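Exotoxin 5 (Staphylococcus aureus subsp. aureus COL, PDB 3R2I) is of unconfirmed function but, as a secreted staphylococcal superantigen-like exotoxin, probably acts on components of the host immune defence. Local coordinates at residues A[152-157]-A[239-244]; A[167-172]-A[195-200]; A[100-105]-A[132-137]. All coordinates share one frame; numbering follows the deposited sequence.

Contact 1: residues A[152-157]-A[239-244]; sequences SNPSLQ and KQIKNI
Leu156 pairs in parallel with Ile244, the axes of strands 155-157 and 241-244 approaching to 4.9 Å at 23° to each other. Two backbone bonds fix the register at this pair: Ile244 N gives its hydrogen to Ser155 O at 3.0 Å, and Gln157 N reaches Ile244 O at 3.1 Å. Ile244 O also takes a CA-H...O contact from Leu156 CA. Two waters supplement the ladder at Ser155: one molecule accepts from Ser155 N and donates to Lys242 O, while a second links Ser155 OG to Ile244 O. Ser155 OG sits between its backbone N and carbonyl carbon (chi1 64°), a position from which it also lies 3.3 Å from Asn243 CB. The amide of Asn243 turns from the pair and bonds Asn212 OD1; Lys242 and Asn243 both lie opposite Asn212, a classic beta bulge.

On the face of Leu156 and Ile244 the contact is apolar. Leu156 CD1 presses on Ile244 CG2 at 3.5 Å, a tight fit for two methyls, and Pro154 lays CB against Ile241 CG2 at 3.8 Å. Ile241 and Ile244 continue this layer to Leu185 and Ile189 of helix 182-197. At the far end Ser152 OG approaches Lys239 N, but it is hydrogen-bonded with Ser238 OG. A parallel pairing of the domain's first strand with its last, central in a mixed sheet with a helix packed on one face, is the hallmark of the beta-grasp fold of staphylococcal and streptococcal toxins.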
loop_
_atom_site.group_PDB
_atom_site.type_symbol
_atom_site.label_atom_id
_atom_site.label_comp_id
_atom_site.label_asym_id
_atom_site.label_seq_id
_atom_site.Cartn_x
_atom_site.Cartn_y
_atom_site.Cartn_z
ATOM N N SER A 152 -14.000 -0.648 -8.065
ATOM C CA SER A 152 -13.209 -1.038 -9.225
ATOM C C SER A 152 -12.941 -2.517 -8.973
ATOM O O SER A 152 -12.840 -2.957 -7.828
ATOM C CB SER A 152 -11.877 -0.281 -9.318
ATOM O OG SER A 152 -12.050 1.119 -9.413
ATOM N N ASN A 153 -12.796 -3.278 -10.038
ATOM C CA ASN A 153 -12.592 -4.703 -9.907
ATOM C C ASN A 153 -11.640 -5.180 -11.003
ATOM O O ASN A 153 -12.047 -5.899 -11.909
ATOM C CB ASN A 153 -13.961 -5.382 -9.982
ATOM C CG ASN A 153 -13.872 -6.911 -9.927
ATOM O OD1 ASN A 153 -14.684 -7.583 -10.554
ATOM N ND2 ASN A 153 -12.853 -7.457 -9.261
ATOM N N PRO A 154 -10.389 -4.693 -10.975
ATOM C CA PRO A 154 -9.398 -5.096 -11.952
ATOM C C PRO A 154 -8.999 -6.550 -11.776
ATOM O O PRO A 154 -8.977 -7.047 -10.670
ATOM C CB PRO A 154 -8.208 -4.195 -11.647
ATOM C CG PRO A 154 -8.351 -3.854 -10.238
ATOM C CD PRO A 154 -9.846 -3.666 -10.075
ATOM N N SER A 155 -8.689 -7.227 -12.878
ATOM C CA SER A 155 -8.290 -8.634 -12.784
ATOM C C SER A 155 -6.950 -8.688 -12.066
ATOM O O SER A 155 -6.216 -7.717 -12.076
ATOM C CB SER A 155 -8.185 -9.267 -14.172
ATOM O OG SER A 155 -7.153 -8.631 -14.892
ATOM N N LEU A 156 -6.672 -9.808 -11.411
ATOM C CA LEU A 156 -5.426 -10.017 -10.687
ATOM C C LEU A 156 -5.069 -11.464 -10.898
ATOM O O LEU A 156 -5.881 -12.337 -10.578
ATOM C CB LEU A 156 -5.607 -9.722 -9.185
ATOM C CG LEU A 156 -4.472 -10.011 -8.171
ATOM C CD1 LEU A 156 -3.178 -9.294 -8.487
ATOM C CD2 LEU A 156 -4.936 -9.654 -6.755
ATOM N N GLN A 157 -3.924 -11.705 -11.532
ATOM C CA GLN A 157 -3.438 -13.045 -11.789
ATOM C C GLN A 157 -2.113 -13.226 -11.116
ATOM O O GLN A 157 -1.278 -12.349 -11.188
ATOM C CB GLN A 157 -3.149 -13.306 -13.270
ATOM C CG GLN A 157 -4.299 -13.672 -14.103
ATOM C CD GLN A 157 -3.840 -14.379 -15.382
ATOM O OE1 GLN A 157 -2.813 -14.022 -15.971
ATOM N NE2 GLN A 157 -4.604 -15.395 -15.804
ATOM N N LYS A 239 -9.816 3.445 -11.383
ATOM C CA LYS A 239 -10.543 3.024 -12.562
ATOM C C LYS A 239 -9.605 2.941 -13.791
ATOM O O LYS A 239 -9.993 2.393 -14.829
ATOM C CB LYS A 239 -11.781 3.905 -12.859
ATOM C CG LYS A 239 -11.525 5.287 -13.502
ATOM C CD LYS A 239 -11.311 6.497 -12.536
ATOM C CE LYS A 239 -12.640 7.004 -11.890
ATOM N NZ LYS A 239 -12.437 8.226 -11.060
ATOM N N GLN A 240 -8.381 3.463 -13.660
ATOM C CA GLN A 240 -7.421 3.433 -14.739
ATOM C C GLN A 240 -6.536 2.209 -14.703
ATOM O O GLN A 240 -5.666 2.053 -15.536
ATOM C CB GLN A 240 -6.580 4.687 -14.702
ATOM C CG GLN A 240 -7.407 5.945 -14.937
ATOM C CD GLN A 240 -8.070 5.935 -16.299
ATOM O OE1 GLN A 240 -7.447 5.598 -17.305
ATOM N NE2 GLN A 240 -9.336 6.290 -16.331
ATOM N N ILE A 241 -6.710 1.365 -13.701
ATOM C CA ILE A 241 -5.936 0.143 -13.610
ATOM C C ILE A 241 -6.572 -0.873 -14.558
ATOM O O ILE A 241 -7.739 -1.247 -14.389
ATOM C CB ILE A 241 -5.966 -0.439 -12.182
ATOM C CG1 ILE A 241 -5.303 0.532 -11.201
ATOM C CG2 ILE A 241 -5.239 -1.804 -12.152
ATOM C CD1 ILE A 241 -5.521 0.167 -9.743
ATOM N N LYS A 242 -5.828 -1.274 -15.576
ATOM C CA LYS A 242 -6.298 -2.247 -16.543
ATOM C C LYS A 242 -6.260 -3.653 -15.924
ATOM O O LYS A 242 -7.257 -4.378 -15.934
ATOM C CB LYS A 242 -5.412 -2.201 -17.776
ATOM C CG LYS A 242 -5.874 -3.121 -18.915
ATOM C CD LYS A 242 -4.986 -2.948 -20.140
ATOM C CE LYS A 242 -5.399 -3.888 -21.272
ATOM N NZ LYS A 242 -4.572 -3.737 -22.517
ATOM N N ASN A 243 -5.103 -4.040 -15.402
ATOM C CA ASN A 243 -4.953 -5.343 -14.780
ATOM C C ASN A 243 -3.738 -5.369 -13.880
ATOM O O ASN A 243 -2.934 -4.442 -13.876
ATOM C CB ASN A 243 -4.850 -6.439 -15.849
ATOM C CG ASN A 243 -3.661 -6.257 -16.755
ATOM O OD1 ASN A 243 -3.793 -5.785 -17.869
ATOM N ND2 ASN A 243 -2.489 -6.536 -16.251
ATOM N N ILE A 244 -3.649 -6.408 -13.068
ATOM C CA ILE A 244 -2.544 -6.564 -12.165
ATOM C C ILE A 244 -2.021 -7.969 -12.370
ATOM O O ILE A 244 -2.773 -8.944 -12.363
ATOM C CB ILE A 244 -2.925 -6.373 -10.694
ATOM C CG1 ILE A 244 -3.642 -5.043 -10.471
ATOM C CG2 ILE A 244 -1.661 -6.483 -9.804
ATOM C CD1 ILE A 244 -4.221 -4.936 -9.022
HETATM O O HOH W 1 -4.629 -9.726 -14.452
HETATM O O HOH W 2 -9.242 -5.906 -15.400
#

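Contact 2: residues A[167-172]-A[195-200]; sequences FSINEL and EKYRLY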
loop_
_atom_site.group_PDB
_atom_site.type_symbol
_atom_site.label_atom_id
_atom_site.label_comp_id
_atom_site.label_asym_id
_atom_site.label_seq_id
_atom_site.Cartn_x
_atom_site.Cartn_y
_atom_site.Cartn_z
ATOM N N PHE A 167 1.983 -22.251 -13.279
ATOM C CA PHE A 167 0.609 -22.036 -12.966
ATOM C C PHE A 167 0.228 -20.641 -13.222
ATOM O O PHE A 167 1.079 -19.773 -13.277
ATOM C CB PHE A 167 0.297 -22.399 -11.523
ATOM C CG PHE A 167 1.074 -21.616 -10.484
ATOM C CD1 PHE A 167 2.157 -22.180 -9.851
ATOM C CD2 PHE A 167 0.635 -20.350 -10.063
ATOM C CE1 PHE A 167 2.854 -21.483 -8.861
ATOM C CE2 PHE A 167 1.287 -19.671 -9.107
ATOM C CZ PHE A 167 2.426 -20.235 -8.486
ATOM N N SER A 168 -1.073 -20.442 -13.339
ATOM C CA SER A 168 -1.666 -19.133 -13.537
ATOM C C SER A 168 -3.020 -19.138 -12.812
ATOM O O SER A 168 -3.856 -19.972 -13.096
ATOM C CB SER A 168 -1.813 -18.849 -15.037
ATOM O OG SER A 168 -2.383 -17.566 -15.186
ATOM N N ILE A 169 -3.234 -18.240 -11.867
ATOM C CA ILE A 169 -4.460 -18.243 -11.057
ATOM C C ILE A 169 -5.051 -16.848 -10.868
ATOM O O ILE A 169 -4.343 -15.916 -10.486
ATOM C CB ILE A 169 -4.123 -18.793 -9.651
ATOM C CG1 ILE A 169 -3.692 -20.264 -9.731
ATOM C CG2 ILE A 169 -5.275 -18.637 -8.630
ATOM C CD1 ILE A 169 -3.027 -20.737 -8.470
ATOM N N ASN A 170 -6.345 -16.706 -11.141
ATOM C CA ASN A 170 -7.052 -15.448 -10.925
ATOM C C ASN A 170 -7.495 -15.318 -9.492
ATOM O O ASN A 170 -7.884 -16.305 -8.851
ATOM C CB ASN A 170 -8.272 -15.353 -11.852
ATOM C CG ASN A 170 -7.893 -14.852 -13.233
ATOM O OD1 ASN A 170 -7.578 -13.691 -13.387
ATOM N ND2 ASN A 170 -7.939 -15.713 -14.229
ATOM N N GLU A 171 -7.438 -14.091 -9.003
ATOM C CA GLU A 171 -7.841 -13.734 -7.651
ATOM C C GLU A 171 -8.840 -12.595 -7.796
ATOM O O GLU A 171 -8.808 -11.879 -8.772
ATOM C CB GLU A 171 -6.622 -13.245 -6.881
ATOM C CG GLU A 171 -5.551 -14.314 -6.735
ATOM C CD GLU A 171 -5.904 -15.340 -5.681
ATOM O OE1 GLU A 171 -5.280 -16.420 -5.673
ATOM O OE2 GLU A 171 -6.767 -15.028 -4.824
ATOM N N LEU A 172 -9.734 -12.428 -6.824
ATOM C CA LEU A 172 -10.759 -11.402 -6.915
ATOM C C LEU A 172 -10.343 -10.210 -6.026
ATOM O O LEU A 172 -10.309 -10.286 -4.806
ATOM C CB LEU A 172 -12.097 -11.985 -6.521
ATOM C CG LEU A 172 -13.350 -11.202 -6.906
ATOM C CD1 LEU A 172 -13.446 -11.055 -8.469
ATOM C CD2 LEU A 172 -14.607 -11.866 -6.337
ATOM N N GLU A 195 -0.377 -15.150 2.509
ATOM C CA GLU A 195 -1.348 -16.129 3.042
ATOM C C GLU A 195 -1.655 -17.270 2.073
ATOM O O GLU A 195 -1.651 -18.433 2.480
ATOM C CB GLU A 195 -2.722 -15.515 3.403
ATOM C CG GLU A 195 -2.807 -14.126 4.068
ATOM C CD GLU A 195 -2.416 -14.016 5.544
ATOM O OE1 GLU A 195 -1.529 -14.803 6.052
ATOM O OE2 GLU A 195 -3.029 -13.083 6.184
ATOM N N LYS A 196 -1.875 -16.958 0.802
ATOM C CA LYS A 196 -2.273 -18.001 -0.170
ATOM C C LYS A 196 -1.101 -18.672 -0.811
ATOM O O LYS A 196 -1.158 -19.863 -1.063
ATOM C CB LYS A 196 -3.074 -17.400 -1.320
ATOM C CG LYS A 196 -4.075 -16.372 -0.891
ATOM C CD LYS A 196 -5.513 -16.802 -0.749
ATOM C CE LYS A 196 -6.221 -16.799 -2.103
ATOM N NZ LYS A 196 -7.705 -16.679 -1.906
ATOM N N TYR A 197 -0.027 -17.928 -1.076
ATOM C CA TYR A 197 1.117 -18.503 -1.778
ATOM C C TYR A 197 2.378 -18.720 -0.958
ATOM O O TYR A 197 3.385 -19.171 -1.492
ATOM C CB TYR A 197 1.419 -17.653 -3.013
ATOM C CG TYR A 197 0.222 -17.573 -3.969
ATOM C CD1 TYR A 197 -0.819 -16.684 -3.731
ATOM C CD2 TYR A 197 0.132 -18.396 -5.088
ATOM C CE1 TYR A 197 -1.920 -16.621 -4.563
ATOM C CE2 TYR A 197 -0.973 -18.350 -5.926
ATOM C CZ TYR A 197 -2.002 -17.453 -5.655
ATOM O OH TYR A 197 -3.121 -17.387 -6.474
ATOM N N ARG A 198 2.308 -18.418 0.333
ATOM C CA ARG A 198 3.432 -18.537 1.231
ATOM C C ARG A 198 4.678 -17.731 0.840
ATOM O O ARG A 198 5.807 -18.187 1.075
ATOM C CB ARG A 198 3.791 -19.997 1.504
ATOM C CG ARG A 198 2.666 -20.760 2.159
ATOM C CD ARG A 198 3.068 -22.206 2.565
ATOM N NE ARG A 198 4.079 -22.230 3.623
ATOM C CZ ARG A 198 3.812 -22.133 4.930
ATOM N NH1 ARG A 198 2.544 -22.004 5.348
ATOM N NH2 ARG A 198 4.810 -22.170 5.827
ATOM N N LEU A 199 4.475 -16.560 0.272
ATOM C CA LEU A 199 5.540 -15.625 0.030
ATOM C C LEU A 199 6.223 -15.286 1.324
ATOM O O LEU A 199 5.579 -15.068 2.304
ATOM C CB LEU A 199 5.030 -14.369 -0.655
ATOM C CG LEU A 199 6.053 -13.284 -0.962
ATOM C CD1 LEU A 199 7.088 -13.782 -1.909
ATOM C CD2 LEU A 199 5.404 -12.051 -1.500
ATOM N N TYR A 200 7.539 -15.289 1.291
ATOM C CA TYR A 200 8.407 -15.120 2.442
ATOM C C TYR A 200 8.331 -16.218 3.518
ATOM O O TYR A 200 8.912 -16.094 4.548
ATOM C CB TYR A 200 8.260 -13.743 3.071
ATOM C CG TYR A 200 8.159 -12.604 2.122
ATOM C CD1 TYR A 200 9.032 -12.452 1.078
ATOM C CD2 TYR A 200 7.203 -11.664 2.282
ATOM C CE1 TYR A 200 8.929 -11.428 0.239
ATOM C CE2 TYR A 200 7.101 -10.644 1.454
ATOM C CZ TYR A 200 7.985 -10.510 0.433
ATOM O OH TYR A 200 7.845 -9.490 -0.403
#
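Phe167 opens the contact, its CE2 lying 4.1 Å from CE2 of Tyr197. The rings meet at a slant through these two carbons, and the phenylalanine side chain also rests on Lys160 of the adjoining strand 155-160.

Two residues on, Ile169 comes at Tyr197 head-on. Its CG2 approaches the phenol oxygen, Tyr197 OH, to 3.3 Å, while CD1 lies near the plane of the ring at its edge, 4.0 Å from Tyr197 CE2. Both branches of the isoleucine thus border the hydroxyl end of the tyrosine, and Val158 and Leu192 add further apolar packing around that side chain.

Glu171 supplies the polar part. Its chain bends at the second torsion (chi2 -77°), which turns the carboxylate towards the C-terminal end of helix 182-197. There Tyr197 OH donates a hydrogen bond to Glu171 OE1, modelled at a very short 2.5 Å, a length that is doubtful at this resolution; OE1 is close to the plane of the phenol ring, and the carboxylate plane is turned 75° from it. The other oxygen, Glu171 OE2, makes a salt bridge with Lys196 NZ at 3.5 Å and has Lys196 CE still nearer, at 3.3 Å. Lys196 gets there by folding its chain at two successive torsions.

One carboxylate therefore serves two consecutive helix residues, one oxygen to each. Such sharing ties the last turn of the helix to strand 167-172 at one edge of the sheet, and the nearby ammonium, together with the phenol's hydrogen bond, would probably favour the ionised form of Glu171. As this is a surface contact, solvent probably moderates the long ion pair.

Contact 3: residues A[100-105]-A[132-137]; sequences KVFLLG and GIYSVG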
loop_
_atom_site.group_PDB
_atom_site.type_symbol
_atom_site.label_atom_id
_atom_site.label_comp_id
_atom_site.label_asym_id
_atom_site.label_seq_id
_atom_site.Cartn_x
_atom_site.Cartn_y
_atom_site.Cartn_z
ATOM N N LYS A 100 -0.053 8.642 13.312
ATOM C CA LYS A 100 1.007 9.618 13.071
ATOM C C LYS A 100 1.549 9.273 11.682
ATOM O O LYS A 100 2.238 8.285 11.503
ATOM C CB LYS A 100 2.067 9.629 14.183
ATOM C CG LYS A 100 3.265 10.546 13.870
ATOM C CD LYS A 100 4.283 10.632 15.012
ATOM C CE LYS A 100 3.968 11.730 16.088
ATOM N NZ LYS A 100 2.840 11.588 17.018
ATOM N N VAL A 101 1.155 10.063 10.680
ATOM C CA VAL A 101 1.526 9.802 9.294
ATOM C C VAL A 101 2.648 10.719 8.855
ATOM O O VAL A 101 2.488 11.945 8.837
ATOM C CB VAL A 101 0.295 9.919 8.401
ATOM C CG1 VAL A 101 0.639 9.590 6.929
ATOM C CG2 VAL A 101 -0.780 8.959 8.907
ATOM N N PHE A 102 3.788 10.104 8.525
ATOM C CA PHE A 102 5.001 10.829 8.150
ATOM C C PHE A 102 4.934 11.290 6.719
ATOM O O PHE A 102 4.354 10.600 5.851
ATOM C CB PHE A 102 6.262 9.972 8.379
ATOM C CG PHE A 102 6.604 9.779 9.825
ATOM C CD1 PHE A 102 5.808 8.988 10.653
ATOM C CD2 PHE A 102 7.706 10.392 10.380
ATOM C CE1 PHE A 102 6.101 8.836 12.004
ATOM C CE2 PHE A 102 8.005 10.241 11.744
ATOM C CZ PHE A 102 7.206 9.459 12.551
ATOM N N LEU A 103 5.483 12.482 6.498
ATOM C CA LEU A 103 5.543 13.109 5.190
ATOM C C LEU A 103 7.013 13.264 4.902
ATOM O O LEU A 103 7.726 13.973 5.593
ATOM C CB LEU A 103 4.844 14.452 5.213
ATOM C CG LEU A 103 3.400 14.440 5.729
ATOM C CD1 LEU A 103 2.906 15.909 5.965
ATOM C CD2 LEU A 103 2.542 13.686 4.731
ATOM N N LEU A 104 7.456 12.542 3.892
ATOM C CA LEU A 104 8.843 12.472 3.515
ATOM C C LEU A 104 9.003 12.767 2.039
ATOM O O LEU A 104 8.042 12.742 1.279
ATOM C CB LEU A 104 9.380 11.051 3.805
ATOM C CG LEU A 104 9.302 10.553 5.251
ATOM C CD1 LEU A 104 9.543 9.047 5.317
ATOM C CD2 LEU A 104 10.297 11.337 6.170
ATOM N N GLY A 105 10.237 13.064 1.673
ATOM C CA GLY A 105 10.628 13.332 0.288
ATOM C C GLY A 105 9.900 14.471 -0.365
ATOM O O GLY A 105 9.750 15.530 0.222
ATOM N N GLY A 132 -0.144 4.126 19.443
ATOM C CA GLY A 132 -0.139 4.981 18.230
ATOM C C GLY A 132 0.475 4.243 17.046
ATOM O O GLY A 132 1.429 3.481 17.200
ATOM N N ILE A 133 -0.103 4.485 15.869
ATOM C CA ILE A 133 0.303 3.902 14.621
ATOM C C ILE A 133 1.108 4.935 13.812
ATOM O O ILE A 133 0.583 5.944 13.371
ATOM C CB ILE A 133 -0.952 3.430 13.908
ATOM C CG1 ILE A 133 -1.646 2.442 14.842
ATOM C CG2 ILE A 133 -0.647 2.823 12.554
ATOM C CD1 ILE A 133 -2.980 2.049 14.467
ATOM N N TYR A 134 2.411 4.682 13.691
ATOM C CA TYR A 134 3.319 5.529 12.944
ATOM C C TYR A 134 3.402 4.935 11.550
ATOM O O TYR A 134 3.916 3.829 11.412
ATOM C CB TYR A 134 4.708 5.493 13.610
ATOM C CG TYR A 134 4.788 6.159 14.960
ATOM C CD1 TYR A 134 5.942 6.817 15.365
ATOM C CD2 TYR A 134 3.695 6.193 15.822
ATOM C CE1 TYR A 134 6.028 7.411 16.621
ATOM C CE2 TYR A 134 3.777 6.813 17.056
ATOM C CZ TYR A 134 4.947 7.401 17.453
ATOM O OH TYR A 134 5.015 8.000 18.696
ATOM N N SER A 135 2.867 5.635 10.533
ATOM C CA SER A 135 2.880 5.123 9.148
ATOM C C SER A 135 3.454 6.181 8.206
ATOM O O SER A 135 3.538 7.351 8.593
ATOM C CB SER A 135 1.480 4.661 8.701
ATOM O OG SER A 135 1.479 4.138 7.361
ATOM N N VAL A 136 3.909 5.738 7.024
ATOM C CA VAL A 136 4.458 6.609 6.004
ATOM C C VAL A 136 3.538 6.695 4.775
ATOM O O VAL A 136 3.135 5.672 4.215
ATOM C CB VAL A 136 5.863 6.137 5.542
ATOM C CG1 VAL A 136 6.415 7.069 4.471
ATOM C CG2 VAL A 136 6.843 6.059 6.696
ATOM N N GLY A 137 3.160 7.905 4.382
ATOM C CA GLY A 137 2.342 8.109 3.179
ATOM C C GLY A 137 0.929 7.582 3.196
ATOM O O GLY A 137 0.235 7.667 4.212
#
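Lys100, Phe102 and Tyr134 share one face of the strand pair, and both Lys100 and Phe102 touch the Tyr134 ring. Lys100 points the same way as Tyr134; with CG anti to the backbone N (chi1 174°), its chain runs out beside the tyrosine and brings CD over the ring face. This is a CH-pi contact, with Lys100 CD 4.1 Å from the centroid of the Tyr134 ring and 13° off its normal. Beyond CD the lysine bends, and its ammonium bonds Asn91, while the tyrosine hydroxyl bonds Asp128, so the polar ends of both side chains have partners outside the strand pair.

Phe102 reaches the same tyrosine differently: its ring edge, at CE1, approaches Tyr134 CD1 to 3.9 Å, the two side chains crossing at a slant. Ser135 O lies in the plane of the Phe102 ring at its edge, 3.5 Å from Phe102 CD1. Further along, Leu104 and Val136 meet nearly at a right angle, CD1 of the leucine 3.8 Å from CG1 of the valine.

On the reverse face Val101 and Ser135 are paired; Ser135 OG turns to Val123 N, and Val101 CG1 comes within 3.4 Å of Gly137 O. Beneath the side chains lies a parallel ladder. Lys100 N bonds Ile133 O, Ser135 N bonds Lys100 O, Phe102 N bonds Ser135 O at 2.8 Å, and Gly137 N closes the series on Phe102 O with a longer bond of 3.3 Å. Strands 97-103 and 133-141 pair in parallel here, within a curled mixed sheet, as the third and fifth strands do in the closed five-stranded barrel of an OB-fold, the fold of this superantigen-like toxin domain.

Contacts 1 and 2 belong to the beta-grasp domain and contact 3 to the OB-fold domain. The first two share a sheet: strands 155-160 and 167-172 are neighbours in it, Leu156 O lying 2.8 Å from Glu171 N in a probable backbone hydrogen bond, and their centres are 16 Å apart. Contact 1 lies one strand further in, at the pair 155-160 and 241-248, while contact 2 ties the edge strand to the end of helix 182-197. Contact 3 lies across the chain's centre from both, its centre 27 Å from that of contact 1 and 29 Å from that of contact 2; nearest atoms are about 16 and 17 Å away.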